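Local coordinates for protein ricin B lectin (Clostridium thermocellum, PDB 3VSF) that is an exo-beta-1,3-galactanase, probably releasing galactose from the ends of beta-1,3-galactan chains, with a family 43 glycoside hydrolase domain joined to a galactose-binding beta-trefoil, at residues L104-N107 / L112-C115; F449-I452 / Y456-I459. One frame throughout, in Å; residues are numbered along the deposited sequence.

Contact 1 (L104-N107 / L112-C115); sequences LSRN and LNHC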
loop_
_atom_site.group_PDB
_atom_site.type_symbol
_atom_site.label_atom_id
_atom_site.label_comp_id
_atom_site.label_asym_id
_atom_site.label_seq_id
_atom_site.Cartn_x
_atom_site.Cartn_y
_atom_site.Cartn_z
ATOM N N LEU A 104 10.551 -16.233 -16.892
ATOM C CA LEU A 104 10.265 -15.832 -18.262
ATOM C C LEU A 104 11.383 -14.928 -18.765
ATOM O O LEU A 104 11.818 -14.017 -18.063
ATOM C CB LEU A 104 8.921 -15.107 -18.342
ATOM C CG LEU A 104 8.307 -14.962 -19.735
ATOM C CD1 LEU A 104 7.897 -16.323 -20.276
ATOM C CD2 LEU A 104 7.115 -14.019 -19.705
ATOM N N SER A 105 11.853 -15.189 -19.981
ATOM C CA SER A 105 12.950 -14.417 -20.553
ATOM C C SER A 105 12.585 -13.865 -21.924
ATOM O O SER A 105 11.580 -14.261 -22.516
ATOM C CB SER A 105 14.209 -15.281 -20.658
ATOM O OG SER A 105 15.275 -14.564 -21.256
ATOM N N ARG A 106 13.405 -12.946 -22.422
ATOM C CA ARG A 106 13.227 -12.413 -23.766
ATOM C C ARG A 106 13.560 -13.491 -24.790
ATOM O O ARG A 106 13.360 -13.310 -25.991
ATOM C CB ARG A 106 14.113 -11.185 -23.979
ATOM C CG ARG A 106 15.602 -11.469 -23.867
ATOM C CD ARG A 106 16.423 -10.195 -24.008
ATOM N NE ARG A 106 16.107 -9.471 -25.238
ATOM C CZ ARG A 106 16.667 -9.719 -26.417
ATOM N NH1 ARG A 106 17.575 -10.679 -26.534
ATOM N NH2 ARG A 106 16.320 -9.007 -27.481
ATOM N N ASN A 107 14.069 -14.617 -24.298
ATOM C CA ASN A 107 14.403 -15.755 -25.145
ATOM C C ASN A 107 13.274 -16.781 -25.185
ATOM O O ASN A 107 13.259 -17.669 -26.037
ATOM C CB ASN A 107 15.689 -16.425 -24.656
ATOM C CG ASN A 107 16.866 -15.469 -24.613
ATOM O OD1 ASN A 107 16.970 -14.556 -25.432
ATOM N ND2 ASN A 107 17.761 -15.675 -23.652
ATOM N N LEU A 112 9.073 -11.970 -27.816
ATOM C CA LEU A 112 9.545 -11.476 -26.528
ATOM C C LEU A 112 10.961 -10.922 -26.644
ATOM O O LEU A 112 11.528 -10.434 -25.667
ATOM C CB LEU A 112 9.494 -12.579 -25.469
ATOM C CG LEU A 112 8.107 -13.118 -25.114
ATOM C CD1 LEU A 112 8.212 -14.185 -24.035
ATOM C CD2 LEU A 112 7.190 -11.990 -24.671
ATOM N N ASN A 113 11.526 -11.002 -27.843
ATOM C CA ASN A 113 12.869 -10.491 -28.092
ATOM C C ASN A 113 12.930 -8.971 -27.993
ATOM O O ASN A 113 13.700 -8.420 -27.208
ATOM C CB ASN A 113 13.372 -10.947 -29.464
ATOM C CG ASN A 113 13.675 -12.433 -29.511
ATOM O OD1 ASN A 113 12.767 -13.263 -29.533
ATOM N ND2 ASN A 113 14.958 -12.775 -29.533
ATOM N N HIS A 114 12.108 -8.301 -28.790
ATOM C CA HIS A 114 12.101 -6.846 -28.831
ATOM C C HIS A 114 10.715 -6.314 -28.478
ATOM O O HIS A 114 9.912 -6.018 -29.363
ATOM C CB HIS A 114 12.518 -6.364 -30.222
ATOM C CG HIS A 114 12.708 -4.884 -30.322
ATOM N ND1 HIS A 114 13.884 -4.258 -29.964
ATOM C CD2 HIS A 114 11.875 -3.905 -30.745
ATOM C CE1 HIS A 114 13.765 -2.957 -30.160
ATOM N NE2 HIS A 114 12.555 -2.716 -30.634
ATOM N N CYS A 115 10.439 -6.195 -27.182
ATOM C CA CYS A 115 9.117 -5.776 -26.723
ATOM C C CYS A 115 9.134 -5.197 -25.310
ATOM O O CYS A 115 10.162 -5.199 -24.633
ATOM C CB CYS A 115 8.146 -6.957 -26.767
ATOM S SG CYS A 115 8.448 -8.209 -25.496
#

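Contact 2 (F449-I452 / Y456-I459); sequences FTDI and YYKI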
loop_
_atom_site.group_PDB
_atom_site.type_symbol
_atom_site.label_atom_id
_atom_site.label_comp_id
_atom_site.label_asym_id
_atom_site.label_seq_id
_atom_site.Cartn_x
_atom_site.Cartn_y
_atom_site.Cartn_z
ATOM N N PHE A 449 9.810 19.170 20.109
ATOM C CA PHE A 449 9.873 19.417 21.543
ATOM C C PHE A 449 10.855 20.537 21.864
ATOM O O PHE A 449 12.023 20.482 21.477
ATOM C CB PHE A 449 10.269 18.143 22.290
ATOM C CG PHE A 449 9.204 17.085 22.291
ATOM C CD1 PHE A 449 8.428 16.867 23.417
ATOM C CD2 PHE A 449 8.973 16.314 21.164
ATOM C CE1 PHE A 449 7.446 15.893 23.421
ATOM C CE2 PHE A 449 7.991 15.341 21.163
ATOM C CZ PHE A 449 7.227 15.131 22.292
ATOM N N THR A 450 10.374 21.554 22.570
ATOM C CA THR A 450 11.215 22.675 22.966
ATOM C C THR A 450 11.344 22.735 24.483
ATOM O O THR A 450 10.376 23.023 25.186
ATOM C CB THR A 450 10.644 24.011 22.456
ATOM O OG1 THR A 450 10.336 23.901 21.061
ATOM C CG2 THR A 450 11.648 25.134 22.666
ATOM N N ASP A 451 12.544 22.455 24.983
ATOM C CA ASP A 451 12.800 22.458 26.419
ATOM C C ASP A 451 12.622 23.852 27.012
ATOM O O ASP A 451 13.236 24.815 26.551
ATOM C CB ASP A 451 14.211 21.936 26.711
ATOM C CG ASP A 451 14.524 21.891 28.197
ATOM O OD1 ASP A 451 14.269 20.843 28.829
ATOM O OD2 ASP A 451 15.029 22.899 28.733
ATOM N N ILE A 452 11.775 23.954 28.031
ATOM C CA ILE A 452 11.552 25.220 28.719
ATOM C C ILE A 452 12.084 25.165 30.148
ATOM O O ILE A 452 12.026 26.153 30.882
ATOM C CB ILE A 452 10.061 25.608 28.736
ATOM C CG1 ILE A 452 9.227 24.505 29.389
ATOM C CG2 ILE A 452 9.567 25.883 27.326
ATOM C CD1 ILE A 452 7.740 24.775 29.375
ATOM N N TYR A 456 9.957 20.164 31.455
ATOM C CA TYR A 456 8.754 20.505 30.702
ATOM C C TYR A 456 9.097 21.003 29.302
ATOM O O TYR A 456 10.145 21.616 29.091
ATOM C CB TYR A 456 7.921 21.548 31.454
ATOM C CG TYR A 456 7.116 20.977 32.599
ATOM C CD1 TYR A 456 5.841 20.468 32.389
ATOM C CD2 TYR A 456 7.629 20.947 33.891
ATOM C CE1 TYR A 456 5.100 19.944 33.432
ATOM C CE2 TYR A 456 6.893 20.426 34.940
ATOM C CZ TYR A 456 5.629 19.926 34.704
ATOM O OH TYR A 456 4.895 19.405 35.745
ATOM N N TYR A 457 8.210 20.735 28.349
ATOM C CA TYR A 457 8.441 21.111 26.960
ATOM C C TYR A 457 7.243 21.831 26.352
ATOM O O TYR A 457 6.118 21.712 26.842
ATOM C CB TYR A 457 8.750 19.873 26.113
ATOM C CG TYR A 457 9.946 19.070 26.573
ATOM C CD1 TYR A 457 11.225 19.376 26.129
ATOM C CD2 TYR A 457 9.793 17.994 27.438
ATOM C CE1 TYR A 457 12.320 18.641 26.541
ATOM C CE2 TYR A 457 10.882 17.252 27.856
ATOM C CZ TYR A 457 12.143 17.581 27.405
ATOM O OH TYR A 457 13.232 16.845 27.820
ATOM N N LYS A 458 7.498 22.578 25.282
ATOM C CA LYS A 458 6.435 23.122 24.446
ATOM C C LYS A 458 6.406 22.342 23.138
ATOM O O LYS A 458 7.301 22.480 22.305
ATOM C CB LYS A 458 6.656 24.611 24.168
ATOM C CG LYS A 458 6.456 25.512 25.375
ATOM C CD LYS A 458 6.507 26.982 24.984
ATOM C CE LYS A 458 7.835 27.336 24.333
ATOM N NZ LYS A 458 7.894 28.769 23.931
ATOM N N ILE A 459 5.380 21.516 22.967
ATOM C CA ILE A 459 5.281 20.658 21.793
ATOM C C ILE A 459 4.540 21.356 20.657
ATOM O O ILE A 459 3.312 21.453 20.671
ATOM C CB ILE A 459 4.577 19.334 22.133
ATOM C CG1 ILE A 459 5.134 18.760 23.438
ATOM C CG2 ILE A 459 4.731 18.342 20.992
ATOM C CD1 ILE A 459 4.423 17.514 23.914
#

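Contact 1 (L104-N107 / L112-C115)
Arg-106 reaches across to the backbone carbonyl of Asn-113. NH2 of Arg-106 gives a weak, bent bond to O of Asn-113, at 2.7 Å with an N-H...O angle of 129°. The guanidinium lies with one face over CA of Asn-113. A long, flexible arginine suits this place: CG sits between the backbone N and the carbonyl carbon (chi1 62°), and the chain then bends at chi3 (-54°) to bring the planar end onto the backbone of 112-115.

Weaker C-H...O contacts add to it where the two backbones come together. CA of Arg-106 lies 3.2 Å from O of Leu-112, while CA of Asn-113 faces O of Arg-106 at 3.5 Å.

The apolar part is carried by Leu-112, whose CB points toward 104-107. Its CD1 meets CD1 of Leu-104 at 4.3 Å and passes 3.7 Å from O of Ser-105. Branched, buried leucines fit here because both also pack on strand 131-138, Leu-104 on Met-133 and Met-135, Leu-112 on Trp-137.

The chemistry thus pairs a modest, buried leucine contact, continuous with the packing between neighbouring propeller blades, with a partly exposed arginine whose link to the carbonyl oxygen is weak and bent, so the polar part probably adds little rigidity.

Contact 2 (F449-I452 / Y456-I459)
The Phe-449 ring has Ile-459 on one face, where CG2 stands 4.2 Å above the ring plane, offset toward the rim; CB of Tyr-457 lies at its edge. Phe-449 turns that edge to the face of the Tyr-457 ring in a T-shaped pair, centroids 5.9 Å apart and planes at 85°. The Tyr-457 ring in turn has the carbonyl carbon of Thr-450 at its edge, and its CD1 packs 3.5 Å from CA of Asp-451. The Asp-451 carboxylate stands steeply to this ring, OD1 3.7 Å from CE1 of Tyr-457. With CG anti to its carbonyl carbon (chi1 -58°), Tyr-457 is directed back over the partner strand. Ile-459 lies alongside Phe-449, pointing the same way, and its CD1 touches CE1 of Phe-449 at 3.5 Å. Flat rings and a branched aliphatic chain suit this side of the hairpin, where Tyr-457 also packs on Leu-496 and Ile-459 on Ile-468.

Thr-450, whose beta-branching suits an extended strand with CB beside Lys-458 O, and Lys-458 project from the other side. The aliphatic part of Lys-458 crosses Ile-452 at about a right angle, with CG of Lys-458 3.7 Å from CG2 of Ile-452, so a lysine can line an apolar neighbour while its NZ forms a salt bridge with Asp-486.

Between the strands, Lys-458 N donates to Thr-450 O at 2.9 Å; the bond from Thr-450 N to Lys-458 O is longer (3.2 Å) and more bent, the pairing here being loose. Nearer the turn, Ile-452 N gives an almost straight bond (174°) to Tyr-456 O, and Asp-451 and Tyr-457 form a non-hydrogen-bonded pair. This is a twisted antiparallel beta hairpin, 447-453 with 456-461, of the kind from which the ricin-type beta-trefoil is built.

Contact 1 comes first along the chain and closes before contact 2 opens; their centres are 60 Å apart, their nearest atoms about 49 Å, on opposite sides of the chain's centre. They share no sheet. Contact 1 belongs to the family 43 region, at the end of strand 98-105, the edge of one four-stranded sheet, and in the loop that follows it toward strand 116-124, which begins the next, as between successive blades of a beta-propeller. Contact 2 joins adjacent strands within a six-stranded antiparallel sheet of the ricin-type lectin region. Each is thus a local contact within its own module, away from the known galactose-binding residues, and the two reflect a two-part enzyme of hydrolase and carbohydrate-binding domains.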